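Local coordinates for protein putative phosphoenolpyruvate-dependent sugar phosphotransferase system (PTS) permease (Klebsiella pneumoniae subsp. pneumoniae, PDB 3MTQ) that probably acts as an EIIA component of the mannose-type phosphoenolpyruvate-dependent phosphotransferase system, passing phosphoryl groups during sugar uptake, at residues Lys21-Phe26 and Ala72-Gln77; Asn93-Phe98 and Phe104-Gly109. All blocks are in the same frame, centred on the assembly; numbering follows the deposited sequence. Where two conformers were deposited one is given.

Contact 1 of 2, residues Lys21-Phe26 and Ala72-Gln77; sequences KRHYIF and ARFPAQ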
ATOM      1  N   LYS A  21      13.254  12.173 -18.577  1.00 31.28           N
ATOM      2  CA  LYS A  21      13.517  11.551 -17.288  0.50 30.72           C
ATOM      3  C   LYS A  21      12.228  11.492 -16.504  1.00 30.09           C
ATOM      4  O   LYS A  21      11.427  12.421 -16.498  1.00 29.54           O
ATOM      5  CB  LYS A  21      14.620  12.218 -16.467  0.50 30.52           C
ATOM      6  CG  LYS A  21      14.942  11.409 -15.226  0.50 31.81           C
ATOM      7  CD  LYS A  21      16.432  11.286 -14.928  0.50 31.64           C
ATOM      8  CE  LYS A  21      16.686  10.214 -13.894  0.50 31.50           C
ATOM      9  NZ  LYS A  21      16.753   8.818 -14.448  0.50 31.55           N
ATOM     10  N   ARG A  22      12.020  10.343 -15.892  1.00 28.85           N
ATOM     11  CA  ARG A  22      10.863  10.094 -15.061  1.00 28.29           C
ATOM     12  C   ARG A  22      11.365   9.946 -13.630  1.00 27.39           C
ATOM     13  O   ARG A  22      12.281   9.132 -13.394  1.00 25.96           O
ATOM     14  CB  ARG A  22      10.186   8.831 -15.559  1.00 29.06           C
ATOM     15  CG  ARG A  22       8.863   8.462 -14.922  1.00 29.87           C
ATOM     16  CD  ARG A  22       8.228   7.369 -15.737  1.00 31.37           C
ATOM     17  NE  ARG A  22       7.462   7.864 -16.883  1.00 31.00           N
ATOM     18  CZ  ARG A  22       7.256   7.183 -18.014  1.00 31.09           C
ATOM     19  NH1 ARG A  22       7.809   5.987 -18.205  1.00 31.26           N
ATOM     20  NH2 ARG A  22       6.531   7.720 -18.984  1.00 30.99           N
ATOM     21  N   HIS A  23      10.781  10.758 -12.721  1.00 25.26           N
ATOM     22  CA  HIS A  23      11.040  10.709 -11.304  1.00 26.35           C
ATOM     23  C   HIS A  23       9.759  10.303 -10.574  1.00 25.69           C
ATOM     24  O   HIS A  23       8.654  10.633 -11.017  1.00 25.41           O
ATOM     25  CB  HIS A  23      11.478  12.069 -10.753  1.00 26.91           C
ATOM     26  CG  HIS A  23      12.583  12.737 -11.518  1.00 29.65           C
ATOM     27  ND1 HIS A  23      13.917  12.544 -11.219  1.00 27.00           N
ATOM     28  CD2 HIS A  23      12.547  13.674 -12.496  1.00 30.84           C
ATOM     29  CE1 HIS A  23      14.653  13.294 -12.019  1.00 30.22           C
ATOM     30  NE2 HIS A  23      13.846  13.994 -12.797  1.00 29.83           N
ATOM     31  N   TYR A  24       9.913   9.554  -9.485  1.00 24.46           N
ATOM     32  CA  TYR A  24       8.771   9.127  -8.673  0.50 24.72           C
ATOM     33  C   TYR A  24       8.902   9.659  -7.247  1.00 24.75           C
ATOM     34  O   TYR A  24      10.024   9.704  -6.679  1.00 25.04           O
ATOM     35  CB  TYR A  24       8.659   7.595  -8.641  0.50 24.48           C
ATOM     36  CG  TYR A  24       8.710   6.893  -9.990  0.50 23.88           C
ATOM     37  CD1 TYR A  24       7.551   6.409 -10.599  0.50 23.79           C
ATOM     38  CD2 TYR A  24       9.919   6.686 -10.640  0.50 24.98           C
ATOM     39  CE1 TYR A  24       7.603   5.760 -11.813  0.50 23.11           C
ATOM     40  CE2 TYR A  24       9.980   6.046 -11.863  0.50 25.74           C
ATOM     41  CZ  TYR A  24       8.815   5.584 -12.446  0.50 24.75           C
ATOM     42  OH  TYR A  24       8.921   4.937 -13.656  0.50 24.75           O
ATOM     43  N   ILE A  25       7.770  10.069  -6.673  1.00 23.82           N
ATOM     44  CA  ILE A  25       7.690  10.465  -5.274  1.00 23.16           C
ATOM     45  C   ILE A  25       6.624   9.556  -4.627  1.00 22.65           C
ATOM     46  O   ILE A  25       5.480   9.405  -5.159  1.00 21.85           O
ATOM     47  CB  ILE A  25       7.282  11.918  -5.055  1.00 22.15           C
ATOM     48  CG1 ILE A  25       8.346  12.886  -5.543  1.00 23.60           C
ATOM     49  CG2 ILE A  25       6.945  12.138  -3.552  1.00 22.63           C
ATOM     50  CD1 ILE A  25       7.827  14.325  -5.678  1.00 24.89           C
ATOM     51  N   PHE A  26       7.020   8.887  -3.565  1.00 21.73           N
ATOM     52  CA  PHE A  26       6.075   8.216  -2.684  1.00 21.71           C
ATOM     53  C   PHE A  26       5.873   9.144  -1.530  1.00 21.94           C
ATOM     54  O   PHE A  26       6.861   9.555  -0.838  1.00 19.44           O
ATOM     55  CB  PHE A  26       6.542   6.865  -2.126  1.00 22.40           C
ATOM     56  CG  PHE A  26       6.849   5.795  -3.153  1.00 23.23           C
ATOM     57  CD1 PHE A  26       6.502   5.914  -4.504  1.00 22.69           C
ATOM     58  CD2 PHE A  26       7.456   4.620  -2.721  1.00 22.74           C
ATOM     59  CE1 PHE A  26       6.827   4.898  -5.401  1.00 26.83           C
ATOM     60  CE2 PHE A  26       7.753   3.603  -3.612  1.00 25.82           C
ATOM     61  CZ  PHE A  26       7.446   3.743  -4.944  1.00 24.53           C
ATOM     62  N   ALA A  72       9.864  21.492  -6.197  1.00 28.47           N
ATOM     63  CA  ALA A  72      10.672  22.566  -6.793  1.00 28.98           C
ATOM     64  C   ALA A  72      12.062  22.095  -7.235  1.00 28.62           C
ATOM     65  O   ALA A  72      12.683  22.728  -8.077  1.00 28.27           O
ATOM     66  CB  ALA A  72      10.800  23.768  -5.798  1.00 28.36           C
ATOM     67  N   ARG A  73      12.533  20.981  -6.674  1.00 29.04           N
ATOM     68  CA  ARG A  73      13.819  20.404  -7.046  1.00 29.68           C
ATOM     69  C   ARG A  73      13.891  19.813  -8.469  1.00 28.28           C
ATOM     70  O   ARG A  73      14.980  19.693  -9.014  1.00 27.87           O
ATOM     71  CB  ARG A  73      14.185  19.270  -6.099  1.00 30.46           C
ATOM     72  CG  ARG A  73      14.724  19.626  -4.699  1.00 35.49           C
ATOM     73  CD  ARG A  73      15.148  18.294  -4.024  1.00 41.21           C
ATOM     74  NE  ARG A  73      15.774  17.395  -5.018  1.00 46.15           N
ATOM     75  CZ  ARG A  73      16.036  16.093  -4.847  1.00 48.41           C
ATOM     76  NH1 ARG A  73      15.792  15.475  -3.697  1.00 50.02           N
ATOM     77  NH2 ARG A  73      16.587  15.410  -5.843  1.00 48.91           N
ATOM     78  N   PHE A  74      12.734  19.418  -9.036  1.00 26.53           N
ATOM     79  CA  PHE A  74      12.662  18.697 -10.310  1.00 26.29           C
ATOM     80  C   PHE A  74      12.427  19.649 -11.491  1.00 25.45           C
ATOM     81  O   PHE A  74      11.504  20.477 -11.429  1.00 25.70           O
ATOM     82  CB  PHE A  74      11.531  17.662 -10.241  1.00 26.34           C
ATOM     83  CG  PHE A  74      11.754  16.606  -9.184  1.00 25.04           C
ATOM     84  CD1 PHE A  74      11.178  16.722  -7.928  1.00 22.36           C
ATOM     85  CD2 PHE A  74      12.588  15.543  -9.430  1.00 28.25           C
ATOM     86  CE1 PHE A  74      11.392  15.767  -6.964  1.00 24.79           C
ATOM     87  CE2 PHE A  74      12.841  14.591  -8.432  1.00 29.06           C
ATOM     88  CZ  PHE A  74      12.234  14.712  -7.207  1.00 26.86           C
ATOM     89  N   PRO A  75      13.273  19.567 -12.544  1.00 24.85           N
ATOM     90  CA  PRO A  75      13.114  20.476 -13.664  1.00 24.69           C
ATOM     91  C   PRO A  75      11.770  20.229 -14.321  1.00 23.95           C
ATOM     92  O   PRO A  75      11.316  19.088 -14.313  1.00 22.13           O
ATOM     93  CB  PRO A  75      14.265  20.082 -14.595  1.00 25.33           C
ATOM     94  CG  PRO A  75      15.401  19.648 -13.602  1.00 25.32           C
ATOM     95  CD  PRO A  75      14.613  18.913 -12.549  1.00 25.74           C
ATOM     96  N   ALA A  76      11.140  21.288 -14.813  1.00 24.04           N
ATOM     97  CA  ALA A  76       9.794  21.187 -15.447  1.00 25.21           C
ATOM     98  C   ALA A  76       9.777  20.257 -16.650  1.00 25.65           C
ATOM     99  O   ALA A  76       8.709  19.658 -16.996  1.00 25.33           O
ATOM    100  CB  ALA A  76       9.261  22.613 -15.843  1.00 25.10           C
ATOM    101  N   GLN A  77      10.938  20.137 -17.311  1.00 26.69           N
ATOM    102  CA  GLN A  77      11.078  19.313 -18.502  1.00 28.11           C
ATOM    103  C   GLN A  77      11.058  17.806 -18.173  1.00 27.93           C
ATOM    104  O   GLN A  77      10.743  16.977 -19.040  1.00 28.53           O
ATOM    105  CB  GLN A  77      12.352  19.717 -19.282  1.00 28.40           C
ATOM    106  CG  GLN A  77      12.552  19.077 -20.672  1.00 30.68           C
ATOM    107  CD  GLN A  77      11.419  19.380 -21.636  1.00 32.65           C
ATOM    108  OE1 GLN A  77      10.521  20.205 -21.365  1.00 29.76           O
ATOM    109  NE2 GLN A  77      11.455  18.726 -22.770  1.00 34.80           N
TER
HETATM  110  O   HOH W   1      13.524  15.152 -19.145  1.00 25.73           O

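Contact 2 of 2, residues Asn93-Phe98 and Phe104-Gly109; sequences NEFVRF and FHLLSG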
ATOM      1  N   ASN A  93      -3.739  16.038  -0.436  1.00 21.78           N
ATOM      2  CA  ASN A  93      -4.237  17.417  -0.543  1.00 22.18           C
ATOM      3  C   ASN A  93      -3.115  18.404  -0.881  1.00 21.88           C
ATOM      4  O   ASN A  93      -3.244  19.259  -1.727  1.00 20.99           O
ATOM      5  CB  ASN A  93      -4.973  17.880   0.745  1.00 22.82           C
ATOM      6  CG  ASN A  93      -6.290  17.111   1.031  1.00 25.07           C
ATOM      7  OD1 ASN A  93      -6.876  16.483   0.153  1.00 27.52           O
ATOM      8  ND2 ASN A  93      -6.748  17.174   2.281  1.00 28.34           N
ATOM      9  N   GLU A  94      -1.982  18.293  -0.194  1.00 22.06           N
ATOM     10  CA  GLU A  94      -0.917  19.207  -0.445  1.00 22.55           C
ATOM     11  C   GLU A  94      -0.348  19.136  -1.872  1.00 24.18           C
ATOM     12  O   GLU A  94       0.244  20.105  -2.336  1.00 24.41           O
ATOM     13  CB  GLU A  94       0.199  18.964   0.597  1.00 22.42           C
ATOM     14  CG  GLU A  94      -0.182  19.376   1.953  1.00 25.28           C
ATOM     15  CD  GLU A  94      -0.360  20.888   2.056  1.00 28.29           C
ATOM     16  OE1 GLU A  94       0.443  21.653   1.456  1.00 32.61           O
ATOM     17  OE2 GLU A  94      -1.320  21.300   2.716  1.00 31.30           O
ATOM     18  N   PHE A  95      -0.562  18.023  -2.588  1.00 24.37           N
ATOM     19  CA  PHE A  95      -0.002  17.843  -3.924  1.00 24.33           C
ATOM     20  C   PHE A  95      -0.962  18.251  -5.041  1.00 24.08           C
ATOM     21  O   PHE A  95      -0.522  18.543  -6.157  1.00 23.42           O
ATOM     22  CB  PHE A  95       0.418  16.387  -4.147  1.00 24.62           C
ATOM     23  CG  PHE A  95       1.729  16.036  -3.523  1.00 26.50           C
ATOM     24  CD1 PHE A  95       2.904  16.353  -4.166  1.00 26.80           C
ATOM     25  CD2 PHE A  95       1.785  15.402  -2.289  1.00 25.96           C
ATOM     26  CE1 PHE A  95       4.129  16.041  -3.578  1.00 27.57           C
ATOM     27  CE2 PHE A  95       2.987  15.092  -1.700  1.00 25.64           C
ATOM     28  CZ  PHE A  95       4.164  15.398  -2.341  1.00 26.36           C
ATOM     29  N   VAL A  96      -2.251  18.336  -4.718  1.00 23.96           N
ATOM     30  CA  VAL A  96      -3.267  18.728  -5.695  1.00 25.01           C
ATOM     31  C   VAL A  96      -2.948  20.071  -6.396  1.00 25.64           C
ATOM     32  O   VAL A  96      -3.258  20.266  -7.573  1.00 24.70           O
ATOM     33  CB  VAL A  96      -4.657  18.685  -5.013  1.00 25.64           C
ATOM     34  CG1 VAL A  96      -5.755  19.379  -5.819  1.00 27.12           C
ATOM     35  CG2 VAL A  96      -5.000  17.233  -4.714  1.00 24.52           C
ATOM     36  N   ARG A  97      -2.236  20.955  -5.700  1.00 26.90           N
ATOM     37  CA  ARG A  97      -1.927  22.281  -6.246  1.00 27.81           C
ATOM     38  C   ARG A  97      -0.989  22.203  -7.441  1.00 28.15           C
ATOM     39  O   ARG A  97      -0.960  23.110  -8.270  1.00 28.02           O
ATOM     40  CB  ARG A  97      -1.307  23.189  -5.173  1.00 28.52           C
ATOM     41  CG  ARG A  97      -0.200  22.568  -4.409  1.00 29.67           C
ATOM     42  CD  ARG A  97       0.858  23.546  -3.951  1.00 33.48           C
ATOM     43  NE  ARG A  97       0.351  24.897  -3.727  1.00 38.22           N
ATOM     44  CZ  ARG A  97       0.001  25.418  -2.551  1.00 41.24           C
ATOM     45  NH1 ARG A  97      -0.445  26.681  -2.501  1.00 40.51           N
ATOM     46  NH2 ARG A  97       0.083  24.709  -1.432  1.00 43.70           N
ATOM     47  N   PHE A  98      -0.189  21.137  -7.510  1.00 28.83           N
ATOM     48  CA  PHE A  98       0.805  20.968  -8.579  1.00 28.82           C
ATOM     49  C   PHE A  98       0.277  20.422  -9.888  1.00 29.35           C
ATOM     50  O   PHE A  98       1.036  20.286 -10.858  1.00 28.88           O
ATOM     51  CB  PHE A  98       1.971  20.108  -8.103  1.00 29.53           C
ATOM     52  CG  PHE A  98       2.678  20.694  -6.949  1.00 27.91           C
ATOM     53  CD1 PHE A  98       3.644  21.659  -7.137  1.00 30.80           C
ATOM     54  CD2 PHE A  98       2.347  20.319  -5.652  1.00 31.69           C
ATOM     55  CE1 PHE A  98       4.305  22.220  -6.037  1.00 26.97           C
ATOM     56  CE2 PHE A  98       2.998  20.879  -4.556  1.00 30.12           C
ATOM     57  CZ  PHE A  98       3.979  21.840  -4.766  1.00 28.36           C
ATOM     58  N   PHE A 104       3.394  16.714 -14.690  1.00 25.16           N
ATOM     59  CA  PHE A 104       3.103  16.308 -13.320  1.00 24.76           C
ATOM     60  C   PHE A 104       1.910  15.373 -13.282  1.00 24.21           C
ATOM     61  O   PHE A 104       0.865  15.624 -13.914  1.00 23.16           O
ATOM     62  CB  PHE A 104       2.855  17.541 -12.459  1.00 24.89           C
ATOM     63  CG  PHE A 104       2.580  17.235 -11.020  1.00 26.20           C
ATOM     64  CD1 PHE A 104       3.607  17.168 -10.110  1.00 25.92           C
ATOM     65  CD2 PHE A 104       1.285  17.022 -10.591  1.00 25.65           C
ATOM     66  CE1 PHE A 104       3.354  16.874  -8.789  1.00 27.08           C
ATOM     67  CE2 PHE A 104       1.013  16.732  -9.285  1.00 25.85           C
ATOM     68  CZ  PHE A 104       2.052  16.667  -8.370  1.00 25.82           C
ATOM     69  N   HIS A 105       2.072  14.285 -12.541  1.00 23.24           N
ATOM     70  CA  HIS A 105       1.064  13.237 -12.424  1.00 23.03           C
ATOM     71  C   HIS A 105       0.887  12.851 -10.975  1.00 23.18           C
ATOM     72  O   HIS A 105       1.894  12.630 -10.262  1.00 22.82           O
ATOM     73  CB  HIS A 105       1.492  12.044 -13.251  1.00 22.27           C
ATOM     74  CG  HIS A 105       1.652  12.365 -14.696  1.00 20.79           C
ATOM     75  ND1 HIS A 105       0.592  12.303 -15.591  1.00 20.86           N
ATOM     76  CD2 HIS A 105       2.711  12.838 -15.387  1.00 22.27           C
ATOM     77  CE1 HIS A 105       1.028  12.669 -16.781  1.00 24.04           C
ATOM     78  NE2 HIS A 105       2.306  13.002 -16.681  1.00 24.86           N
ATOM     79  N   LEU A 106      -0.368  12.837 -10.524  1.00 21.66           N
ATOM     80  CA  LEU A 106      -0.729  12.572  -9.127  1.00 20.77           C
ATOM     81  C   LEU A 106      -1.614  11.349  -9.070  1.00 21.86           C
ATOM     82  O   LEU A 106      -2.708  11.345  -9.652  1.00 20.61           O
ATOM     83  CB  LEU A 106      -1.422  13.787  -8.447  1.00 20.16           C
ATOM     84  CG  LEU A 106      -1.775  13.639  -6.943  1.00 19.29           C
ATOM     85  CD1 LEU A 106      -0.454  13.359  -6.096  1.00 18.92           C
ATOM     86  CD2 LEU A 106      -2.535  14.887  -6.383  1.00 18.86           C
ATOM     87  N   LEU A 107      -1.104  10.290  -8.473  1.00 21.90           N
ATOM     88  CA  LEU A 107      -1.880   9.101  -8.185  1.00 23.16           C
ATOM     89  C   LEU A 107      -2.125   9.017  -6.682  1.00 23.52           C
ATOM     90  O   LEU A 107      -1.230   9.327  -5.877  1.00 22.78           O
ATOM     91  CB  LEU A 107      -1.130   7.870  -8.644  1.00 23.15           C
ATOM     92  CG  LEU A 107      -0.891   7.627 -10.134  1.00 24.29           C
ATOM     93  CD1 LEU A 107      -0.075   8.753 -10.821  1.00 24.54           C
ATOM     94  CD2 LEU A 107      -0.187   6.277 -10.244  1.00 25.28           C
ATOM     95  N   SER A 108      -3.309   8.583  -6.303  1.00 24.12           N
ATOM     96  CA  SER A 108      -3.631   8.396  -4.889  0.50 24.92           C
ATOM     97  C   SER A 108      -3.887   6.941  -4.593  1.00 24.98           C
ATOM     98  O   SER A 108      -4.673   6.298  -5.295  1.00 27.45           O
ATOM     99  CB  SER A 108      -4.878   9.189  -4.504  0.50 25.36           C
ATOM    100  OG  SER A 108      -6.049   8.455  -4.804  0.50 27.67           O
ATOM    101  N   GLY A 109      -3.237   6.415  -3.544  1.00 24.27           N
ATOM    102  CA  GLY A 109      -3.436   4.997  -3.137  1.00 22.92           C
ATOM    103  C   GLY A 109      -2.229   4.099  -3.339  1.00 22.05           C
ATOM    104  O   GLY A 109      -2.307   3.001  -3.872  1.00 21.42           O
TER

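Contact 1 of 2, residues Lys21-Phe26 and Ala72-Gln77
Phe74 places CD2 and CE2 over one face of the His23 imidazole, and this pair forms the dense half of the contact. Phe74 CD2 sits above the centre of the imidazole, 3.5 Å from His23 CG, while Phe74 CE2 lies 3.6 Å from His23 ND1. The two planes are inclined at 54° with centroids 4.8 Å apart, so the pair is oblique. His23 has CG beside its own backbone N (chi1 -50°), which swings the imidazole out of the strand toward Phe74; Lys21 CG lies off-centre over the opposite face. With both faces contacted, a hydrogen bond between NE2 and Asp78 OD2 should help to set the turn of the ring. Elsewhere on the Phe74 ring the touch is lighter, CE1 standing 4.1 Å from Ile25 CD1, the extended end of that chain. In fold terms, the loop between helix 63-72 and strand 79-84 lays the buried Phe74 against the first strand, 22-29, of the parallel sheet; Leu80 of the adjoining strand also touches Phe74, and His51 meets it edge-to-face. Packing thins out beyond these rings. Pro75 and Gln77 lie in the exposed part of the loop, and no direct hydrogen bond joins the two segments. A water bridges them instead: it accepts from Lys21 N at 3.0 Å and donates a weak bond to Gln77 O at 3.3 Å. Lys21 turns its amine off to a salt bridge with Asp49, whereas the backbone of the loop is tied elsewhere, Phe74 O accepting from Arg101 NH2.

Contact 2 of 2, residues Asn93-Phe98 and Phe104-Gly109
Phe98 rests its CB on a face of the Phe104 ring, a CH-pi contact with the carbon 3.5 Å from the centroid and 16° off the normal. The two rings are not stacked: their planes meet at 39° and their centroids are 5.9 Å apart. Two backbone oxygens also approach the Phe104 ring, with Phe98 O 3.3 Å from Phe104 CD2 and Phe95 O 3.9 Å from Phe104 CZ. That second oxygen also accepts the hydrogen bond from Phe98 N, within the turn that leads into the 3-10 segment. Aliphatic contacts gather on Leu106, whose methyls meet both Phe95 and Val96: CD1 is nearest Phe95 CB at 3.7 Å and CD2 nearest Val96 CG2 at 3.8 Å. Its CG lies opposite the backbone N (chi1 -177°), carrying this fork toward the helix. Farther out, the Phe95 and Phe98 rings reach Val67 of helix 63-72. No hydrogen bond joins the two segments; strand 104-108 bonds through its backbone to strand 79-84, and Asn146 of the second subunit binds Phe104 O and Leu106 N. The arrangement is that of a beta-alpha-beta unit, strand 79-84, helix 90-96 and strand 104-108, with the helix covering the strand that follows it.

Contacts 1 and 2 follow one another along the chain, the first closing at Gln77 before the second opens at Asn93, and strand 79-84 runs between them. Their centres are 13 Å apart, and their nearest atoms approach to about 4 Å without touching. Both reach the four-stranded parallel sheet ordered 50-55, 22-29, 79-84, 104-108: contact 1 lies on strand 22-29 and contact 2 on strand 104-108, outermost within the chain, with strand 79-84 separating them. Contact 1 thus places a loop against an inner strand, while contact 2 packs a helix on the strand from which the sheet continues antiparallel into the second subunit, linking core and dimer interface.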